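Local coordinates for protein dihydrolipoyl dehydrogenase (Elizabethkingia anophelis NUHP1, PDB 6UZI) that probably catalyses the NAD(+)-dependent oxidation of dihydrolipoyl groups on carrier proteins to lipoyl groups, using one FAD per subunit, at residues 179-184 against 204-209; 403-408 against 419-424; 381-386 against 409-414; 27-32 against 339-344. All coordinates share one frame; numbering follows the deposited sequence.

Contact 1: residues 179-184 against 204-209; sequences KEVPKH and LGSDVT
In the Rossmann-type sheet of the probable NAD(+)-binding domain, His184 and Asp207 form the first parallel bridge between strands 184-188 and 207-211, the two strands of a beta-alpha-beta unit whose connecting helix is 192-203. Their CA atoms lie 4.5 Å apart. Asp207 N bonds to the carbonyl oxygen of Lys183, the residue before His184, at 3.0 Å and nearly straight at 169°. Before the bridge the chain leaves helix 192-203 through a Schellman motif, with Gly205 at positive phi. The following Ser206 brings its OG up to Pro182 O as a donor, modelled too close for the geometry of that bond to be trusted. Beside it, Val181 reaches over the end of the helix: CG1 rests against Leu204 O at 3.4 Å, while CG2 touches Leu204 CB at 3.9 Å, the two side chains at about a right angle. Val87 packs on both of these residues, and Tyr201 of the connecting helix covers Pro182 and Ser206. Outside the pair, Asp273 accepts the backbone N-H groups of Lys183 and His184. With CG anti to its backbone N (chi1 -174°), His184 lays its imidazole along strand 207-211: CD2 comes edge-on to Asp207 O at 3.3 Å, and NE2 shares a 2.8 Å hydrogen bond with Thr209 OG1.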
# COMPACT_ATOMS: atom_id res chain seq x y z
N LYS A 179 -3.37 29.07 -12.65
CA LYS A 179 -4.74 29.53 -12.79
C LYS A 179 -5.45 28.88 -13.97
O LYS A 179 -6.62 29.19 -14.22
CB LYS A 179 -4.75 31.06 -12.91
N GLU A 180 -4.79 27.96 -14.67
CA GLU A 180 -5.34 27.28 -15.84
C GLU A 180 -4.52 26.02 -16.11
O GLU A 180 -3.36 25.91 -15.69
CB GLU A 180 -5.36 28.18 -17.07
CG GLU A 180 -3.98 28.65 -17.53
CD GLU A 180 -4.03 29.46 -18.82
OE1 GLU A 180 -5.13 29.62 -19.38
OE2 GLU A 180 -2.97 29.98 -19.24
N VAL A 181 -5.15 25.07 -16.79
CA VAL A 181 -4.45 23.86 -17.23
C VAL A 181 -3.62 24.22 -18.46
O VAL A 181 -4.18 24.70 -19.45
CB VAL A 181 -5.42 22.72 -17.55
CG1 VAL A 181 -4.66 21.58 -18.22
CG2 VAL A 181 -6.13 22.24 -16.28
N PRO A 182 -2.30 24.05 -18.43
CA PRO A 182 -1.48 24.46 -19.57
C PRO A 182 -1.86 23.72 -20.84
O PRO A 182 -2.24 22.55 -20.81
CB PRO A 182 -0.06 24.09 -19.14
CG PRO A 182 -0.12 24.07 -17.65
CD PRO A 182 -1.49 23.55 -17.31
N LYS A 183 -1.76 24.42 -21.98
CA LYS A 183 -1.94 23.74 -23.25
C LYS A 183 -0.73 22.87 -23.56
O LYS A 183 -0.87 21.70 -23.92
CB LYS A 183 -2.19 24.76 -24.36
CG LYS A 183 -3.45 25.56 -24.14
CD LYS A 183 -3.80 26.44 -25.34
CE LYS A 183 -2.81 27.58 -25.54
NZ LYS A 183 -3.38 28.61 -26.45
N HIS A 184 0.47 23.41 -23.37
CA HIS A 184 1.70 22.65 -23.57
C HIS A 184 2.69 23.04 -22.48
O HIS A 184 3.24 24.15 -22.51
CB HIS A 184 2.29 22.90 -24.96
CG HIS A 184 3.47 22.03 -25.27
ND1 HIS A 184 4.17 22.13 -26.46
CD2 HIS A 184 4.05 21.03 -24.58
CE1 HIS A 184 5.14 21.24 -26.47
NE2 HIS A 184 5.09 20.56 -25.34
N LEU A 204 -4.59 16.22 -16.68
CA LEU A 204 -5.61 17.26 -16.81
C LEU A 204 -5.77 17.80 -18.23
O LEU A 204 -6.53 18.75 -18.42
CB LEU A 204 -5.30 18.42 -15.86
CG LEU A 204 -5.27 18.15 -14.36
CD1 LEU A 204 -5.17 19.48 -13.61
CD2 LEU A 204 -6.49 17.36 -13.89
N GLY A 205 -5.08 17.24 -19.22
CA GLY A 205 -5.26 17.64 -20.60
C GLY A 205 -4.05 18.28 -21.25
O GLY A 205 -4.07 18.50 -22.47
N SER A 206 -3.01 18.63 -20.49
CA SER A 206 -1.86 19.31 -21.07
C SER A 206 -1.04 18.36 -21.93
O SER A 206 -1.02 17.15 -21.72
CB SER A 206 -0.94 19.87 -19.97
OG SER A 206 -1.55 20.93 -19.25
N ASP A 207 -0.37 18.94 -22.93
CA ASP A 207 0.77 18.29 -23.55
C ASP A 207 1.98 18.57 -22.68
O ASP A 207 2.19 19.71 -22.25
CB ASP A 207 1.00 18.82 -24.96
CG ASP A 207 0.17 18.09 -26.00
OD1 ASP A 207 -0.30 16.97 -25.72
OD2 ASP A 207 -0.00 18.66 -27.10
N VAL A 208 2.77 17.54 -22.38
CA VAL A 208 3.93 17.68 -21.51
C VAL A 208 5.15 17.13 -22.22
O VAL A 208 5.17 15.96 -22.62
CB VAL A 208 3.74 16.98 -20.16
CG1 VAL A 208 4.95 17.24 -19.28
CG2 VAL A 208 2.46 17.45 -19.48
N THR A 209 6.18 17.96 -22.36
CA THR A 209 7.46 17.55 -22.93
C THR A 209 8.54 17.81 -21.89
O THR A 209 8.66 18.92 -21.37
CB THR A 209 7.77 18.30 -24.22
OG1 THR A 209 6.65 18.20 -25.12
CG2 THR A 209 9.00 17.72 -24.89

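Contact 2: residues 403-408 against 419-424; sequences GVIKIL and VHMIGA
Val404, Ile405, Lys406 and Ile407 pair with Ile422, Met421, His420 and Val419 in a buried antiparallel hairpin, strand 404-410 against strand 416-423, inside the dimerisation domain. The segment axes are 4.8 Å apart and 174° from parallel. Two hydrogen-bonded pairs hold the backbones: Val404 with Ile422, where Ile422 N reaches Val404 O at 3.0 Å, and Lys406 with His420, where His420 N reaches Lys406 O at 2.8 Å. The non-hydrogen-bonded pairs Ile405-Met421 and Ile407-Val419 put their side chains on one face. There Ile405, bent at chi2 (-75°), brings CD1 across to Met421 CB at 3.5 Å, whereas Ile407 and Val419 lie alongside each other, pointing the same way, with CG1 to CG1 4.1 Å. Helices 426-438 and 458-469 cover this apolar side. The opposite face carries Val404, Lys406, His420 and Ile422, packed partly on helix 223-236. Val404 CG1 meets Ile422 CG2 at 4.0 Å, and Leu408 CD1 sits at the edge of the His420 ring, 3.9 Å from NE2. That nitrogen is hydrogen-bonded to Lys370 O, which helps fix the ring's rotation. Lys406 instead runs out extended, and its NZ forms salt bridges with Asp222 and Glu372, two acidic partners that probably offset the charge of this buried lysine. Such a hairpin, with helices on both faces and strands 382-388 and 364-369 at its two edges, belongs to the antiparallel sheet of the C-terminal dimerisation domain of the pyridine nucleotide-disulfide oxidoreductases.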
# COMPACT_ATOMS: atom_id res chain seq x y z
N GLY A 403 4.18 -2.13 -14.40
CA GLY A 403 5.35 -2.13 -13.54
C GLY A 403 5.91 -3.51 -13.27
O GLY A 403 5.46 -4.53 -13.80
N VAL A 404 6.89 -3.54 -12.37
CA VAL A 404 7.65 -4.73 -12.06
C VAL A 404 8.25 -4.53 -10.67
O VAL A 404 8.47 -3.39 -10.23
CB VAL A 404 8.73 -4.99 -13.14
CG1 VAL A 404 9.80 -3.91 -13.09
CG2 VAL A 404 9.34 -6.37 -12.99
N ILE A 405 8.50 -5.64 -9.98
CA ILE A 405 9.24 -5.67 -8.72
C ILE A 405 10.56 -6.38 -8.97
O ILE A 405 10.59 -7.46 -9.57
CB ILE A 405 8.45 -6.37 -7.61
CG1 ILE A 405 7.08 -5.71 -7.44
CG2 ILE A 405 9.24 -6.36 -6.31
CD1 ILE A 405 7.15 -4.39 -6.73
N LYS A 406 11.65 -5.77 -8.52
CA LYS A 406 12.99 -6.27 -8.79
C LYS A 406 13.76 -6.38 -7.48
O LYS A 406 13.85 -5.41 -6.72
CB LYS A 406 13.71 -5.36 -9.78
CG LYS A 406 15.21 -5.62 -9.93
CD LYS A 406 15.86 -4.50 -10.75
CE LYS A 406 17.25 -4.91 -11.23
NZ LYS A 406 17.87 -3.84 -12.06
N ILE A 407 14.32 -7.55 -7.22
CA ILE A 407 15.06 -7.82 -6.00
C ILE A 407 16.48 -8.24 -6.38
O ILE A 407 16.67 -9.08 -7.27
CB ILE A 407 14.39 -8.91 -5.15
CG1 ILE A 407 13.09 -8.38 -4.55
CG2 ILE A 407 15.34 -9.39 -4.05
CD1 ILE A 407 12.28 -9.44 -3.80
N LEU A 408 17.46 -7.65 -5.71
CA LEU A 408 18.87 -8.00 -5.86
C LEU A 408 19.32 -8.71 -4.59
O LEU A 408 19.08 -8.22 -3.48
CB LEU A 408 19.71 -6.75 -6.12
CG LEU A 408 19.28 -5.92 -7.32
CD1 LEU A 408 19.97 -4.56 -7.32
CD2 LEU A 408 19.59 -6.66 -8.60
N VAL A 419 15.95 -3.60 -3.28
CA VAL A 419 14.60 -3.89 -3.76
C VAL A 419 14.10 -2.66 -4.49
O VAL A 419 14.12 -1.56 -3.94
CB VAL A 419 13.65 -4.27 -2.60
CG1 VAL A 419 12.26 -4.62 -3.11
CG2 VAL A 419 14.21 -5.45 -1.82
N HIS A 420 13.64 -2.85 -5.73
CA HIS A 420 13.29 -1.73 -6.60
C HIS A 420 11.94 -1.98 -7.25
O HIS A 420 11.77 -2.97 -7.98
CB HIS A 420 14.39 -1.53 -7.65
CG HIS A 420 15.75 -1.34 -7.05
ND1 HIS A 420 16.18 -0.14 -6.52
CD2 HIS A 420 16.77 -2.22 -6.86
CE1 HIS A 420 17.41 -0.28 -6.06
NE2 HIS A 420 17.79 -1.53 -6.24
N MET A 421 11.00 -1.08 -7.03
CA MET A 421 9.60 -1.29 -7.37
C MET A 421 9.09 -0.19 -8.28
O MET A 421 9.43 0.99 -8.11
CB MET A 421 8.71 -1.32 -6.12
CG MET A 421 9.25 -2.10 -4.95
SD MET A 421 8.04 -2.03 -3.61
CE MET A 421 8.78 -3.17 -2.44
N ILE A 422 8.26 -0.57 -9.24
CA ILE A 422 7.39 0.36 -9.93
C ILE A 422 6.06 -0.35 -10.13
O ILE A 422 6.03 -1.45 -10.68
CB ILE A 422 7.99 0.85 -11.27
CG1 ILE A 422 7.02 1.79 -11.98
CG2 ILE A 422 8.38 -0.31 -12.18
CD1 ILE A 422 7.63 2.50 -13.13
N GLY A 423 4.99 0.24 -9.63
CA GLY A 423 3.70 -0.41 -9.67
C GLY A 423 2.74 0.29 -8.74
O GLY A 423 3.09 1.25 -8.06
N ALA A 424 1.51 -0.23 -8.71
CA ALA A 424 0.48 0.34 -7.85
C ALA A 424 0.90 0.24 -6.39
O ALA A 424 1.41 -0.79 -5.95
CB ALA A 424 -0.85 -0.37 -8.06

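Contact 3: residues 381-386 against 409-414; sequences AYKTGS and ADEKTD
The carboxylate of Asp414 is approached over its face by the ammonium of Lys383: NZ meets OD1 in a salt bridge from 51° out of the carboxylate plane, the two side chains at about a right angle. A second flat group, the ring of Tyr382, swings away from the partner segment, and Thr384 OG1 lies at its edge in the ring plane. Its CG stands between the backbone N and carbonyl carbon (chi1 64°), which carries the ring toward helix 372-377, where OH is hydrogen-bonded to Glu372. The third, the Asp410 carboxylate, faces its own turn: OD1 takes the N-H of Thr413 at 3.0 Å on its anti lone pair, an Asx motif that begins the bend leading strand 404-410 out of the sheet. Asp414 N returns to Asp410 O at 2.8 Å and closes the turn. Across the segments the strands are antiparallel. Lys383 N reaches Ala409 O at 2.7 Å, Ala409 N reaches Lys383 O at 3.0 Å, and Glu411 N adds a bond to Ala381 O at 3.1 Å. From this backbone pair the Lys383 side chain, bent at chi3 (-70°), crosses the turn: CG lies 3.9 Å from Glu411 CG, and CE is 4.0 Å from Ala409 CB. The other oxygen of Asp414, OD2, is held by Thr468 OG1 and by Glu444 N. With the lysine at one oxygen and two donors at the other, Asp414 is probably kept ionised, and the turn is tied by a salt bridge to strand 382-388 and by hydrogen bonds to helices 443-447 and 458-469.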
# COMPACT_ATOMS: atom_id res chain seq x y z
N ALA A 381 29.06 -9.99 -6.45
CA ALA A 381 28.36 -11.07 -7.14
C ALA A 381 26.91 -11.10 -6.67
O ALA A 381 26.64 -11.36 -5.49
CB ALA A 381 29.06 -12.40 -6.87
N TYR A 382 25.97 -10.88 -7.59
CA TYR A 382 24.58 -10.72 -7.20
C TYR A 382 23.66 -11.52 -8.12
O TYR A 382 24.00 -11.81 -9.27
CB TYR A 382 24.16 -9.23 -7.22
CG TYR A 382 24.20 -8.61 -8.60
CD1 TYR A 382 23.06 -8.57 -9.40
CD2 TYR A 382 25.37 -8.08 -9.11
CE1 TYR A 382 23.09 -8.01 -10.67
CE2 TYR A 382 25.42 -7.51 -10.38
CZ TYR A 382 24.27 -7.48 -11.15
OH TYR A 382 24.31 -6.93 -12.41
N LYS A 383 22.50 -11.88 -7.57
CA LYS A 383 21.38 -12.48 -8.29
C LYS A 383 20.28 -11.45 -8.48
O LYS A 383 20.18 -10.47 -7.73
CB LYS A 383 20.78 -13.68 -7.53
CG LYS A 383 21.73 -14.77 -7.18
CD LYS A 383 21.01 -15.89 -6.46
CE LYS A 383 20.58 -15.48 -5.06
NZ LYS A 383 20.02 -16.62 -4.28
N THR A 384 19.45 -11.66 -9.50
CA THR A 384 18.31 -10.81 -9.79
C THR A 384 17.03 -11.63 -9.80
O THR A 384 16.98 -12.71 -10.40
CB THR A 384 18.47 -10.09 -11.13
OG1 THR A 384 19.64 -9.26 -11.10
CG2 THR A 384 17.26 -9.24 -11.44
N GLY A 385 16.01 -11.14 -9.11
CA GLY A 385 14.67 -11.68 -9.22
C GLY A 385 13.73 -10.58 -9.69
O GLY A 385 13.92 -9.41 -9.36
N SER A 386 12.73 -10.96 -10.48
CA SER A 386 11.89 -9.95 -11.13
C SER A 386 10.53 -10.55 -11.45
O SER A 386 10.45 -11.56 -12.16
CB SER A 386 12.59 -9.45 -12.39
OG SER A 386 11.95 -8.30 -12.90
N ALA A 409 19.98 -9.86 -4.75
CA ALA A 409 20.42 -10.67 -3.63
C ALA A 409 21.87 -11.11 -3.82
O ALA A 409 22.31 -11.33 -4.94
CB ALA A 409 19.53 -11.91 -3.47
N ASP A 410 22.59 -11.24 -2.70
CA ASP A 410 23.96 -11.75 -2.76
C ASP A 410 23.94 -13.19 -3.24
O ASP A 410 23.18 -14.02 -2.74
CB ASP A 410 24.63 -11.65 -1.38
CG ASP A 410 26.12 -11.98 -1.42
OD1 ASP A 410 26.50 -13.14 -1.12
OD2 ASP A 410 26.92 -11.09 -1.78
N GLU A 411 24.79 -13.50 -4.22
CA GLU A 411 24.73 -14.83 -4.82
C GLU A 411 25.14 -15.92 -3.84
O GLU A 411 24.58 -17.02 -3.88
CB GLU A 411 25.60 -14.88 -6.07
CG GLU A 411 25.39 -16.14 -6.90
CD GLU A 411 26.29 -17.28 -6.47
OE1 GLU A 411 27.50 -17.03 -6.24
OE2 GLU A 411 25.79 -18.42 -6.36
N LYS A 412 26.08 -15.64 -2.94
CA LYS A 412 26.55 -16.68 -2.03
C LYS A 412 25.63 -16.83 -0.82
O LYS A 412 25.30 -17.96 -0.43
CB LYS A 412 27.99 -16.40 -1.58
N THR A 413 25.22 -15.72 -0.20
CA THR A 413 24.46 -15.80 1.05
C THR A 413 22.96 -15.62 0.87
O THR A 413 22.22 -15.86 1.83
CB THR A 413 24.97 -14.75 2.05
OG1 THR A 413 24.57 -13.44 1.63
CG2 THR A 413 26.48 -14.82 2.16
N ASP A 414 22.50 -15.20 -0.31
CA ASP A 414 21.09 -14.94 -0.63
C ASP A 414 20.54 -13.71 0.09
O ASP A 414 19.33 -13.44 0.02
CB ASP A 414 20.21 -16.16 -0.34
CG ASP A 414 18.89 -16.14 -1.11
OD1 ASP A 414 18.87 -15.63 -2.25
OD2 ASP A 414 17.88 -16.66 -0.59

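Contact 4: residues 27-32 against 339-344; sequences AIRCAQ and VAETLA
Arg29 grips Glu341 side-on, NE and NH2 both aimed at the single oxygen OE2, 3.0 Å from NE and 3.2 Å from NH2. The oxygen lies in the guanidinium plane at its edge, while the carboxylate plane stands 85° to it; NE is received on the anti lone pair and NH2 from above the carboxylate. CG of Arg29, anti to the backbone N, lies 3.5 Å from Ala340 CB, and the bend at chi2 (75°) turns the rest of the chain toward Glu341. The same methyl group touches Cys30 SG at 3.6 Å, and Leu343 CD1 approaches that sulfur more loosely. The remaining nitrogen, NH1, makes a weak bond to Gln32 OE1. Glu341 OE1 forms a salt bridge with Arg448 of the second subunit, whose Arg471 also brings a like charge close to Arg29, so the glutamate probably offsets a cluster of positive groups at the dimer interface. The helix segments run 26° apart with axes 8.7 Å from each other. Helix 21-32, whose first turn carries FAD-binding Gly22 and Gly23 at the end of the GxGxxG pattern, packs on helix 329-343, which starts at FAD-binding Ala329: a pairing of the FAD-binding Rossmann domain.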
# COMPACT_ATOMS: atom_id res chain seq x y z
N ALA A 27 12.72 19.30 17.01
CA ALA A 27 12.28 20.06 18.18
C ALA A 27 11.42 19.20 19.10
O ALA A 27 11.62 19.20 20.32
CB ALA A 27 11.51 21.31 17.74
N ILE A 28 10.48 18.44 18.53
CA ILE A 28 9.63 17.58 19.36
C ILE A 28 10.47 16.57 20.11
O ILE A 28 10.26 16.33 21.31
CB ILE A 28 8.56 16.90 18.49
CG1 ILE A 28 7.59 17.93 17.92
CG2 ILE A 28 7.82 15.84 19.29
CD1 ILE A 28 6.59 17.35 16.95
N ARG A 29 11.43 15.96 19.43
CA ARG A 29 12.28 14.98 20.09
C ARG A 29 13.15 15.63 21.16
O ARG A 29 13.41 15.01 22.20
CB ARG A 29 13.13 14.25 19.05
CG ARG A 29 13.82 13.00 19.56
CD ARG A 29 12.83 11.88 19.69
NE ARG A 29 13.44 10.73 20.35
CZ ARG A 29 13.20 10.36 21.60
NH1 ARG A 29 12.35 11.06 22.34
NH2 ARG A 29 13.81 9.30 22.11
N CYS A 30 13.59 16.87 20.95
CA CYS A 30 14.32 17.58 21.99
C CYS A 30 13.42 17.88 23.18
O CYS A 30 13.85 17.77 24.34
CB CYS A 30 14.93 18.88 21.44
SG CYS A 30 16.43 18.63 20.48
N ALA A 31 12.18 18.28 22.91
CA ALA A 31 11.24 18.51 24.00
C ALA A 31 10.91 17.20 24.74
O ALA A 31 10.76 17.20 25.97
CB ALA A 31 9.97 19.16 23.45
N GLN A 32 10.80 16.09 24.01
CA GLN A 32 10.50 14.82 24.67
C GLN A 32 11.64 14.38 25.58
O GLN A 32 11.40 13.70 26.59
CB GLN A 32 10.19 13.73 23.64
CG GLN A 32 8.90 13.94 22.87
CD GLN A 32 8.62 12.82 21.86
OE1 GLN A 32 9.51 12.04 21.52
NE2 GLN A 32 7.40 12.77 21.34
N VAL A 339 19.97 13.79 16.12
CA VAL A 339 20.68 14.83 16.85
C VAL A 339 20.10 14.99 18.26
O VAL A 339 20.85 15.08 19.24
CB VAL A 339 20.66 16.16 16.07
CG1 VAL A 339 21.17 17.28 16.94
CG2 VAL A 339 21.53 16.05 14.83
N ALA A 340 18.77 14.98 18.38
CA ALA A 340 18.15 15.14 19.69
C ALA A 340 18.60 14.05 20.65
O ALA A 340 18.97 14.33 21.80
CB ALA A 340 16.63 15.15 19.55
N GLU A 341 18.59 12.80 20.20
CA GLU A 341 19.02 11.71 21.07
C GLU A 341 20.51 11.79 21.35
O GLU A 341 20.94 11.48 22.47
CB GLU A 341 18.63 10.37 20.44
CG GLU A 341 17.14 10.11 20.50
CD GLU A 341 16.72 8.91 19.71
OE1 GLU A 341 17.60 8.14 19.28
OE2 GLU A 341 15.50 8.72 19.51
N THR A 342 21.30 12.24 20.38
CA THR A 342 22.72 12.46 20.61
C THR A 342 22.94 13.54 21.67
O THR A 342 23.78 13.39 22.56
CB THR A 342 23.41 12.83 19.30
OG1 THR A 342 23.55 11.65 18.49
CG2 THR A 342 24.78 13.47 19.54
N LEU A 343 22.18 14.63 21.59
CA LEU A 343 22.29 15.69 22.58
C LEU A 343 21.93 15.19 23.97
O LEU A 343 22.39 15.76 24.97
CB LEU A 343 21.38 16.86 22.21
CG LEU A 343 21.84 17.73 21.05
CD1 LEU A 343 20.77 18.74 20.68
CD2 LEU A 343 23.11 18.41 21.46
N ALA A 344 21.12 14.15 24.06
CA ALA A 344 20.69 13.60 25.33
C ALA A 344 21.65 12.56 25.89
O ALA A 344 21.35 11.95 26.92
CB ALA A 344 19.29 12.99 25.19

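In the fold
Contacts 2 and 3 are neighbouring strand pairings in one antiparallel sheet: strand 404-410 serves both, their centres are 15 Å apart, and Ile407 O lies 2.8 Å from Gly385 N in a probable hydrogen bond. Contact 1 belongs to the probable NAD(+)-binding sheet, with the Val208 side chain about 7 Å from that of Leu195, a predicted nucleotide-binding residue; its centre is 30 Å from that of contact 2. Contact 4 lies on the other side of the chain's centre from contact 1, 45 Å between centres. The side chains of Arg29 in contact 4 and Ile405 in contact 2 each lie about 13 Å from a bound zinc ion, and that of Arg29 is likewise about 13 Å from a bound FAD.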